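Local coordinates for putative fumarylpyruvate hydrolase (Burkholderia cenocepacia, PDB 4MAQ), which is a putative hydrolase of the fumarylacetoacetate hydrolase family, rich in beta strands and assembled from two copies of the chain, at residues E57-F62 with M182-P187; D124-A129 with R134-A139; A29-R34 with H110-G115. One frame throughout, in Å; residues are numbered along the deposited sequence.

Contact 1 (E57-F62 with M182-P187)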
loop_
_atom_site.group_PDB
_atom_site.type_symbol
_atom_site.label_atom_id
_atom_site.label_comp_id
_atom_site.label_asym_id
_atom_site.label_seq_id
_atom_site.Cartn_x
_atom_site.Cartn_y
_atom_site.Cartn_z
ATOM N N GLU B 57 -17.896 7.267 -16.721
ATOM C CA GLU B 57 -18.010 6.503 -15.488
ATOM C C GLU B 57 -16.966 7.005 -14.493
ATOM O O GLU B 57 -15.891 7.460 -14.892
ATOM C CB GLU B 57 -17.927 4.981 -15.734
ATOM C CG GLU B 57 -16.543 4.340 -15.739
ATOM C CD GLU B 57 -16.597 2.813 -15.751
ATOM O OE1 GLU B 57 -17.230 2.219 -14.852
ATOM O OE2 GLU B 57 -15.995 2.198 -16.658
ATOM N N PRO B 58 -17.297 6.962 -13.196
ATOM C CA PRO B 58 -16.331 7.332 -12.171
ATOM C C PRO B 58 -15.054 6.497 -12.314
ATOM O O PRO B 58 -15.114 5.320 -12.714
ATOM C CB PRO B 58 -17.058 6.988 -10.867
ATOM C CG PRO B 58 -18.514 7.043 -11.218
ATOM C CD PRO B 58 -18.575 6.503 -12.612
ATOM N N PRO B 59 -13.893 7.088 -11.976
ATOM C CA PRO B 59 -12.641 6.334 -12.032
ATOM C C PRO B 59 -12.573 5.303 -10.908
ATOM O O PRO B 59 -13.305 5.390 -9.923
ATOM C CB PRO B 59 -11.583 7.409 -11.780
ATOM C CG PRO B 59 -12.282 8.416 -10.913
ATOM C CD PRO B 59 -13.720 8.420 -11.367
ATOM N N PHE B 60 -11.705 4.319 -11.061
ATOM C CA PHE B 60 -11.340 3.435 -9.945
ATOM C C PHE B 60 -9.833 3.510 -9.746
ATOM O O PHE B 60 -9.111 4.050 -10.602
ATOM C CB PHE B 60 -11.834 2.001 -10.170
ATOM C CG PHE B 60 -11.105 1.244 -11.250
ATOM C CD1 PHE B 60 -11.528 1.305 -12.584
ATOM C CD2 PHE B 60 -10.013 0.425 -10.938
ATOM C CE1 PHE B 60 -10.855 0.583 -13.584
ATOM C CE2 PHE B 60 -9.346 -0.300 -11.939
ATOM C CZ PHE B 60 -9.760 -0.220 -13.265
ATOM N N PHE B 61 -9.369 2.995 -8.612
ATOM C CA PHE B 61 -7.990 3.190 -8.188
ATOM C C PHE B 61 -7.368 1.939 -7.619
ATOM O O PHE B 61 -8.031 1.157 -6.933
ATOM C CB PHE B 61 -7.939 4.259 -7.095
ATOM C CG PHE B 61 -8.354 5.619 -7.577
ATOM C CD1 PHE B 61 -9.688 6.024 -7.524
ATOM C CD2 PHE B 61 -7.403 6.501 -8.077
ATOM C CE1 PHE B 61 -10.059 7.276 -7.993
ATOM C CE2 PHE B 61 -7.770 7.758 -8.517
ATOM C CZ PHE B 61 -9.093 8.147 -8.478
ATOM N N PHE B 62 -6.077 1.767 -7.863
ATOM C CA PHE B 62 -5.284 0.868 -7.054
ATOM C C PHE B 62 -4.141 1.694 -6.475
ATOM O O PHE B 62 -4.083 2.897 -6.696
ATOM C CB PHE B 62 -4.820 -0.342 -7.880
ATOM C CG PHE B 62 -4.034 0.021 -9.106
ATOM C CD1 PHE B 62 -4.695 0.303 -10.303
ATOM C CD2 PHE B 62 -2.634 0.084 -9.064
ATOM C CE1 PHE B 62 -3.961 0.656 -11.431
ATOM C CE2 PHE B 62 -1.916 0.425 -10.183
ATOM C CZ PHE B 62 -2.570 0.696 -11.361
ATOM N N MET B 182 -6.975 12.653 -21.273
ATOM C CA MET B 182 -7.450 12.149 -19.983
ATOM C C MET B 182 -8.972 12.217 -19.899
ATOM O O MET B 182 -9.588 13.221 -20.287
ATOM C CB MET B 182 -6.875 12.969 -18.855
ATOM C CG MET B 182 -5.462 12.646 -18.519
ATOM S SD MET B 182 -5.018 13.691 -17.132
ATOM C CE MET B 182 -3.255 13.496 -17.222
ATOM N N ILE B 183 -9.579 11.155 -19.367
ATOM C CA ILE B 183 -11.043 11.098 -19.231
ATOM C C ILE B 183 -11.443 12.007 -18.075
ATOM O O ILE B 183 -12.246 12.927 -18.264
ATOM C CB ILE B 183 -11.542 9.652 -19.046
ATOM C CG1 ILE B 183 -11.257 8.843 -20.316
ATOM C CG2 ILE B 183 -13.029 9.642 -18.712
ATOM C CD1 ILE B 183 -11.492 7.352 -20.184
ATOM N N TRP B 184 -10.856 11.764 -16.896
ATOM C CA TRP B 184 -10.979 12.666 -15.764
ATOM C C TRP B 184 -9.694 13.466 -15.630
ATOM O O TRP B 184 -8.647 12.878 -15.424
ATOM C CB TRP B 184 -11.231 11.863 -14.482
ATOM C CG TRP B 184 -12.609 11.246 -14.450
ATOM C CD1 TRP B 184 -12.945 9.930 -14.689
ATOM C CD2 TRP B 184 -13.841 11.935 -14.196
ATOM N NE1 TRP B 184 -14.318 9.767 -14.576
ATOM C CE2 TRP B 184 -14.886 10.975 -14.268
ATOM C CE3 TRP B 184 -14.162 13.271 -13.886
ATOM C CZ2 TRP B 184 -16.233 11.313 -14.044
ATOM C CZ3 TRP B 184 -15.491 13.605 -13.666
ATOM C CH2 TRP B 184 -16.513 12.627 -13.754
ATOM N N PRO B 185 -9.781 14.799 -15.729
ATOM C CA PRO B 185 -8.579 15.606 -15.565
ATOM C C PRO B 185 -8.028 15.551 -14.151
ATOM O O PRO B 185 -8.696 15.101 -13.214
ATOM C CB PRO B 185 -9.017 17.029 -15.903
ATOM C CG PRO B 185 -10.497 17.018 -15.983
ATOM C CD PRO B 185 -10.982 15.598 -16.041
ATOM N N VAL B 186 -6.809 16.051 -14.004
ATOM C CA VAL B 186 -6.104 15.975 -12.733
ATOM C C VAL B 186 -6.914 16.540 -11.548
ATOM O O VAL B 186 -6.981 15.886 -10.513
ATOM C CB VAL B 186 -4.704 16.629 -12.862
ATOM C CG1 VAL B 186 -4.055 16.839 -11.498
ATOM C CG2 VAL B 186 -3.830 15.782 -13.779
ATOM N N PRO B 187 -7.570 17.727 -11.694
ATOM C CA PRO B 187 -8.315 18.241 -10.525
ATOM C C PRO B 187 -9.429 17.285 -10.070
ATOM O O PRO B 187 -9.684 17.172 -8.860
ATOM C CB PRO B 187 -8.933 19.562 -11.029
ATOM C CG PRO B 187 -8.079 19.979 -12.178
ATOM C CD PRO B 187 -7.549 18.708 -12.799
#

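Contact 2 (D124-A129 with R134-A139)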
loop_
_atom_site.group_PDB
_atom_site.type_symbol
_atom_site.label_atom_id
_atom_site.label_comp_id
_atom_site.label_asym_id
_atom_site.label_seq_id
_atom_site.Cartn_x
_atom_site.Cartn_y
_atom_site.Cartn_z
ATOM N N ASP B 124 0.592 -11.323 -15.979
ATOM C CA ASP B 124 0.129 -12.686 -15.754
ATOM C C ASP B 124 -0.557 -12.842 -14.397
ATOM O O ASP B 124 -1.652 -13.418 -14.311
ATOM C CB ASP B 124 1.238 -13.730 -15.970
ATOM C CG ASP B 124 2.581 -13.363 -15.364
ATOM O OD1 ASP B 124 2.711 -12.373 -14.603
ATOM O OD2 ASP B 124 3.534 -14.123 -15.645
ATOM N N LEU B 125 0.053 -12.311 -13.340
ATOM C CA LEU B 125 -0.592 -12.321 -12.028
ATOM C C LEU B 125 -1.865 -11.500 -12.054
ATOM O O LEU B 125 -2.858 -11.883 -11.423
ATOM C CB LEU B 125 0.352 -11.819 -10.940
ATOM C CG LEU B 125 1.636 -12.617 -10.744
ATOM C CD1 LEU B 125 2.469 -12.079 -9.586
ATOM C CD2 LEU B 125 1.339 -14.111 -10.575
ATOM N N GLN B 126 -1.861 -10.381 -12.778
ATOM C CA GLN B 126 -3.095 -9.597 -12.876
ATOM C C GLN B 126 -4.241 -10.356 -13.530
ATOM O O GLN B 126 -5.393 -10.290 -13.058
ATOM C CB GLN B 126 -2.889 -8.275 -13.620
ATOM C CG GLN B 126 -4.074 -7.328 -13.437
ATOM C CD GLN B 126 -3.962 -6.103 -14.287
ATOM O OE1 GLN B 126 -3.324 -6.130 -15.336
ATOM N NE2 GLN B 126 -4.579 -5.014 -13.841
ATOM N N ALA B 127 -3.951 -11.082 -14.605
ATOM C CA ALA B 127 -5.025 -11.798 -15.281
ATOM C C ALA B 127 -5.621 -12.867 -14.351
ATOM O O ALA B 127 -6.837 -13.065 -14.339
ATOM C CB ALA B 127 -4.515 -12.400 -16.581
ATOM N N GLU B 128 -4.765 -13.535 -13.570
ATOM C CA GLU B 128 -5.208 -14.522 -12.591
ATOM C C GLU B 128 -6.087 -13.885 -11.532
ATOM O O GLU B 128 -7.149 -14.421 -11.177
ATOM C CB GLU B 128 -4.010 -15.211 -11.936
ATOM N N ALA B 129 -5.656 -12.732 -11.026
ATOM C CA ALA B 129 -6.453 -12.007 -10.039
ATOM C C ALA B 129 -7.828 -11.620 -10.591
ATOM O O ALA B 129 -8.852 -11.742 -9.894
ATOM C CB ALA B 129 -5.715 -10.765 -9.565
ATOM N N ARG B 134 -9.812 -11.452 -7.211
ATOM C CA ARG B 134 -8.877 -11.395 -6.100
ATOM C C ARG B 134 -8.077 -10.094 -6.183
ATOM O O ARG B 134 -8.090 -9.411 -7.223
ATOM C CB ARG B 134 -7.965 -12.615 -6.119
ATOM C CG ARG B 134 -8.605 -13.829 -5.486
ATOM C CD ARG B 134 -7.686 -15.033 -5.458
ATOM N NE ARG B 134 -8.371 -16.159 -4.839
ATOM C CZ ARG B 134 -7.784 -17.317 -4.572
ATOM N NH1 ARG B 134 -8.481 -18.268 -3.993
ATOM N NH2 ARG B 134 -6.506 -17.509 -4.882
ATOM N N PRO B 135 -7.386 -9.733 -5.090
ATOM C CA PRO B 135 -6.710 -8.438 -5.049
ATOM C C PRO B 135 -5.556 -8.335 -6.056
ATOM O O PRO B 135 -4.936 -9.342 -6.414
ATOM C CB PRO B 135 -6.209 -8.328 -3.591
ATOM C CG PRO B 135 -6.302 -9.699 -3.033
ATOM C CD PRO B 135 -7.353 -10.430 -3.796
ATOM N N TRP B 136 -5.271 -7.106 -6.476
ATOM C CA TRP B 136 -4.266 -6.814 -7.491
ATOM C C TRP B 136 -2.902 -6.489 -6.930
ATOM O O TRP B 136 -2.014 -6.117 -7.687
ATOM C CB TRP B 136 -4.717 -5.602 -8.296
ATOM C CG TRP B 136 -5.951 -5.801 -9.185
ATOM C CD1 TRP B 136 -6.927 -6.783 -9.110
ATOM C CD2 TRP B 136 -6.301 -4.960 -10.272
ATOM N NE1 TRP B 136 -7.869 -6.583 -10.122
ATOM C CE2 TRP B 136 -7.515 -5.457 -10.834
ATOM C CE3 TRP B 136 -5.720 -3.799 -10.815
ATOM C CZ2 TRP B 136 -8.137 -4.845 -11.934
ATOM C CZ3 TRP B 136 -6.340 -3.194 -11.911
ATOM C CH2 TRP B 136 -7.540 -3.710 -12.451
ATOM N N ASP B 137 -2.716 -6.610 -5.623
ATOM C CA ASP B 137 -1.463 -6.153 -5.020
ATOM C C ASP B 137 -0.231 -6.860 -5.550
ATOM O O ASP B 137 0.785 -6.219 -5.799
ATOM C CB ASP B 137 -1.503 -6.300 -3.486
ATOM C CG ASP B 137 -2.765 -5.685 -2.846
ATOM O OD1 ASP B 137 -3.868 -6.175 -3.101
ATOM O OD2 ASP B 137 -2.634 -4.724 -2.073
ATOM N N TRP B 138 -0.293 -8.181 -5.711
ATOM C CA TRP B 138 0.834 -8.869 -6.310
ATOM C C TRP B 138 1.115 -8.365 -7.740
ATOM O O TRP B 138 2.273 -8.272 -8.143
ATOM C CB TRP B 138 0.604 -10.376 -6.289
ATOM C CG TRP B 138 1.114 -11.133 -5.075
ATOM C CD1 TRP B 138 1.360 -12.470 -5.042
ATOM C CD2 TRP B 138 1.431 -10.636 -3.747
ATOM N NE1 TRP B 138 1.817 -12.843 -3.810
ATOM C CE2 TRP B 138 1.879 -11.745 -2.993
ATOM C CE3 TRP B 138 1.405 -9.374 -3.133
ATOM C CZ2 TRP B 138 2.281 -11.632 -1.655
ATOM C CZ3 TRP B 138 1.833 -9.268 -1.797
ATOM C CH2 TRP B 138 2.249 -10.390 -1.084
ATOM N N ALA B 139 0.050 -8.066 -8.492
ATOM C CA ALA B 139 0.186 -7.617 -9.871
ATOM C C ALA B 139 0.763 -6.195 -9.966
ATOM O O ALA B 139 1.478 -5.890 -10.922
ATOM C CB ALA B 139 -1.131 -7.713 -10.598
#

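Contact 3 (A29-R34 with H110-G115)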
loop_
_atom_site.group_PDB
_atom_site.type_symbol
_atom_site.label_atom_id
_atom_site.label_comp_id
_atom_site.label_asym_id
_atom_site.label_seq_id
_atom_site.Cartn_x
_atom_site.Cartn_y
_atom_site.Cartn_z
ATOM N N ALA B 29 17.229 18.893 -2.055
ATOM C CA ALA B 29 16.148 18.388 -1.225
ATOM C C ALA B 29 15.335 17.382 -2.031
ATOM O O ALA B 29 15.360 17.384 -3.272
ATOM C CB ALA B 29 15.271 19.521 -0.712
ATOM N N ARG B 30 14.614 16.523 -1.321
ATOM C CA ARG B 30 13.860 15.458 -1.971
ATOM C C ARG B 30 12.385 15.539 -1.600
ATOM O O ARG B 30 11.988 16.331 -0.743
ATOM C CB ARG B 30 14.444 14.096 -1.611
ATOM C CG ARG B 30 15.856 13.918 -2.135
ATOM C CD ARG B 30 16.459 12.592 -1.724
ATOM N NE ARG B 30 15.823 11.430 -2.348
ATOM C CZ ARG B 30 16.140 10.951 -3.549
ATOM N NH1 ARG B 30 17.063 11.568 -4.307
ATOM N NH2 ARG B 30 15.531 9.851 -3.994
ATOM N N PHE B 31 11.574 14.717 -2.257
ATOM C CA PHE B 31 10.146 14.688 -2.005
ATOM C C PHE B 31 9.803 13.378 -1.274
ATOM O O PHE B 31 9.927 12.307 -1.850
ATOM C CB PHE B 31 9.380 14.780 -3.334
ATOM C CG PHE B 31 7.886 14.829 -3.161
ATOM C CD1 PHE B 31 7.128 13.653 -3.102
ATOM C CD2 PHE B 31 7.237 16.066 -3.045
ATOM C CE1 PHE B 31 5.751 13.701 -2.924
ATOM C CE2 PHE B 31 5.862 16.121 -2.865
ATOM C CZ PHE B 31 5.120 14.943 -2.814
ATOM N N PRO B 32 9.385 13.468 0.004
ATOM C CA PRO B 32 9.091 12.269 0.794
ATOM C C PRO B 32 7.730 11.690 0.390
ATOM O O PRO B 32 6.742 12.422 0.354
ATOM C CB PRO B 32 9.080 12.812 2.242
ATOM C CG PRO B 32 8.560 14.205 2.096
ATOM C CD PRO B 32 9.072 14.709 0.751
ATOM N N VAL B 33 7.693 10.402 0.082
ATOM C CA VAL B 33 6.480 9.763 -0.422
ATOM C C VAL B 33 5.651 9.221 0.733
ATOM O O VAL B 33 6.185 8.516 1.609
ATOM C CB VAL B 33 6.814 8.630 -1.424
ATOM C CG1 VAL B 33 5.526 7.985 -1.957
ATOM C CG2 VAL B 33 7.636 9.157 -2.591
ATOM N N ARG B 34 4.349 9.516 0.677
ATOM C CA ARG B 34 3.393 9.116 1.703
ATOM C C ARG B 34 2.640 7.871 1.178
ATOM O O ARG B 34 3.034 6.738 1.483
ATOM C CB ARG B 34 2.509 10.325 2.095
ATOM C CG ARG B 34 1.834 10.225 3.453
ATOM C CD ARG B 34 0.713 9.194 3.561
ATOM N NE ARG B 34 -0.439 9.566 2.726
ATOM C CZ ARG B 34 -1.716 9.458 3.083
ATOM N NH1 ARG B 34 -2.676 9.851 2.237
ATOM N NH2 ARG B 34 -2.050 8.997 4.304
ATOM N N HIS B 110 -3.479 22.038 -4.221
ATOM C CA HIS B 110 -2.881 20.978 -3.412
ATOM C C HIS B 110 -1.681 20.339 -4.072
ATOM O O HIS B 110 -1.055 19.461 -3.457
ATOM C CB HIS B 110 -3.925 19.890 -3.102
ATOM C CG HIS B 110 -5.026 20.356 -2.183
ATOM N ND1 HIS B 110 -5.060 20.034 -0.838
ATOM C CD2 HIS B 110 -6.111 21.139 -2.409
ATOM C CE1 HIS B 110 -6.129 20.584 -0.285
ATOM N NE2 HIS B 110 -6.787 21.252 -1.217
ATOM N N VAL B 111 -1.369 20.726 -5.309
ATOM C CA VAL B 111 -0.289 20.056 -6.054
ATOM C C VAL B 111 1.053 20.750 -5.828
ATOM O O VAL B 111 1.173 21.954 -6.065
ATOM C CB VAL B 111 -0.603 20.021 -7.563
ATOM C CG1 VAL B 111 0.572 19.496 -8.374
ATOM C CG2 VAL B 111 -1.853 19.182 -7.802
ATOM N N TRP B 112 2.048 20.003 -5.341
ATOM C CA TRP B 112 3.419 20.512 -5.230
ATOM C C TRP B 112 4.121 20.514 -6.602
ATOM O O TRP B 112 4.843 21.453 -6.927
ATOM C CB TRP B 112 4.236 19.674 -4.204
ATOM C CG TRP B 112 5.593 20.243 -4.086
ATOM C CD1 TRP B 112 5.977 21.300 -3.312
ATOM C CD2 TRP B 112 6.729 19.897 -4.888
ATOM N NE1 TRP B 112 7.284 21.598 -3.538
ATOM C CE2 TRP B 112 7.777 20.776 -4.517
ATOM C CE3 TRP B 112 6.973 18.923 -5.871
ATOM C CZ2 TRP B 112 9.055 20.710 -5.085
ATOM C CZ3 TRP B 112 8.255 18.870 -6.447
ATOM C CH2 TRP B 112 9.270 19.752 -6.036
ATOM N N GLY B 113 3.965 19.452 -7.378
ATOM C CA GLY B 113 4.718 19.324 -8.614
ATOM C C GLY B 113 4.385 18.085 -9.388
ATOM O O GLY B 113 3.383 17.410 -9.113
ATOM N N TYR B 114 5.220 17.799 -10.382
ATOM C CA TYR B 114 4.940 16.756 -11.354
ATOM C C TYR B 114 6.180 15.957 -11.690
ATOM O O TYR B 114 7.294 16.487 -11.687
ATOM C CB TYR B 114 4.428 17.382 -12.661
ATOM C CG TYR B 114 3.098 18.047 -12.471
ATOM C CD1 TYR B 114 3.032 19.390 -12.105
ATOM C CD2 TYR B 114 1.902 17.340 -12.640
ATOM C CE1 TYR B 114 1.824 20.021 -11.889
ATOM C CE2 TYR B 114 0.672 17.957 -12.421
ATOM C CZ TYR B 114 0.633 19.296 -12.047
ATOM O OH TYR B 114 -0.618 19.864 -11.862
ATOM N N GLY B 115 5.969 14.705 -12.088
ATOM C CA GLY B 115 7.012 13.905 -12.687
ATOM C C GLY B 115 6.415 12.972 -13.721
ATOM O O GLY B 115 5.217 13.061 -14.048
#

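Contact 1 (E57-F62 with M182-P187)
A first torsion of -71° sets CG of Trp-184 anti to its carbonyl carbon and beside its backbone N, which carries the five-membered side of the indole toward Glu-57 and Pro-59. NE1 of Trp-184 donates to the backbone O of Glu-57 at 2.8 Å, and the N-H...O angle of 173° makes this a nearly straight bond. The accepting oxygen lies in the indole plane, while the donor is tilted 31° from the carbonyl plane of Glu-57. The Pro-59 ring crosses the Trp-184 side chain at about a right angle and lays CD over one indole face, 3.9 Å from the centroid of the five-membered ring, a CH-pi contact. Held at an edge by the bond and on a face by the proline, the indole has its rotation defined from two directions. Arg-56 adds a cation-pi contact, and Tyr-192 meets the indole edge-to-face. CB of Glu-57 leaves the backbone away from 182-187, and its OE1 forms a salt bridge with Arg-134 of the second subunit. This is a surface loop-to-loop junction of the fold, where a tryptophan just before the N-cap Pro-185 of helix 186-196 meets the proline pair leading into strand 61-64.

Contact 2 (D124-A129 with R134-A139)
Gln-126 and Ala-139 mark the tight part of this contact, their CB atoms 3.5 Å apart where helix 123-132 and the helix 137-140 come close. At the other end the backbone closes the turn: Arg-134 N donates to Ala-129 O at 2.9 Å with an N-H...O angle of 177°, and Ala-129 CB sits 3.5 Å from Pro-135 O. The Leu-125 side is looser, since its CD1 comes no nearer to Trp-138 CB than 4.2 Å. The solvent side is the helix face carrying exposed Ala-127, whose CB points away from 134-139. Gln-126 reaches the N-cap residue Trp-136 through its amide. With CG anti to the backbone N (chi1 -167°) and the chain extended beyond it, NE2 stands 3.2 Å above one face of the Trp-136 indole, offset toward the rim of the six-membered ring. Trp-138 extends the packing to the Phe-61 ring of the second subunit. Chemically, the one hydrogen bond between these segments is a nearly straight backbone bond, and Ala-129 and Ala-139 allow the close approach. The amide plane of Gln-126 stands 89° from the indole, so the NE2 contact is consistent with a weak N-H...pi interaction rather than flat amide stacking.

Contact 3 (A29-R34 with H110-G115)
Trp-112, the partner of Phe-31, stands in a classic beta bulge: Trp-112 and Gly-113 both face Ala-94 of the neighbouring antiparallel strand 85-95. The psi angle of -43° at Trp-112, helical rather than extended, fits the first position of such a bulge. The bulge belongs to the large mixed sheet of this fumarylacetoacetate hydrolase family fold, and the contact joins that sheet to the short hairpin strand 30-32. The two backbones stay far apart, with 9.5 Å between the CA atoms of Phe-31 and Trp-112, so the gap is bridged by side chains alone. Each has CG anti to its backbone N, chi1 -177° in Phe-31, and the two side chains run alongside in opposing senses. The rings meet obliquely: the centroids of the Phe-31 ring and the six-membered ring of Trp-112 are 5.7 Å apart, with planes at 41°. CD2 of Phe-31 lies 3.9 Å above the indole plane of Trp-112 but is displaced toward the rim. Leu-151 of strand 146-153 touches both aromatics, and the second subunit adds Ile-14 against Phe-31 and Val-13 against Trp-112, so the pair lies where sheet, hairpin and dimer partner converge. No hydrogen bond joins 29-34 to 110-115; the closest approach is CD2 of Phe-31 to CE3 of Trp-112 at 4.0 Å, followed by CE2 of Phe-31 to CB of Trp-112 at 4.1 Å.

How the contacts relate
From the N terminus, contact 3 opens at 29-34, and contact 1 opens at 57-62 before contact 3 closes at 110-115, so these two loops cross. Contact 2 follows at once: strand 111-122 leads into helix 123-132, whose end leads on to 134-139. Contact 1 closes only at 182-187, which nests contact 2 inside its loop. Contacts 1 and 2 touch, Phe-60 CE2 lying 3.9 Å from Trp-136 CH2. Contacts 2 and 3 lie on opposite sides of the chain's centre. Contact 1 joins the loops entering strand 61-64 and helix 186-196, contact 2 helix 123-132 to the loop and start of helix 137-140, contact 3 hairpin to sheet; all three reach the second subunit.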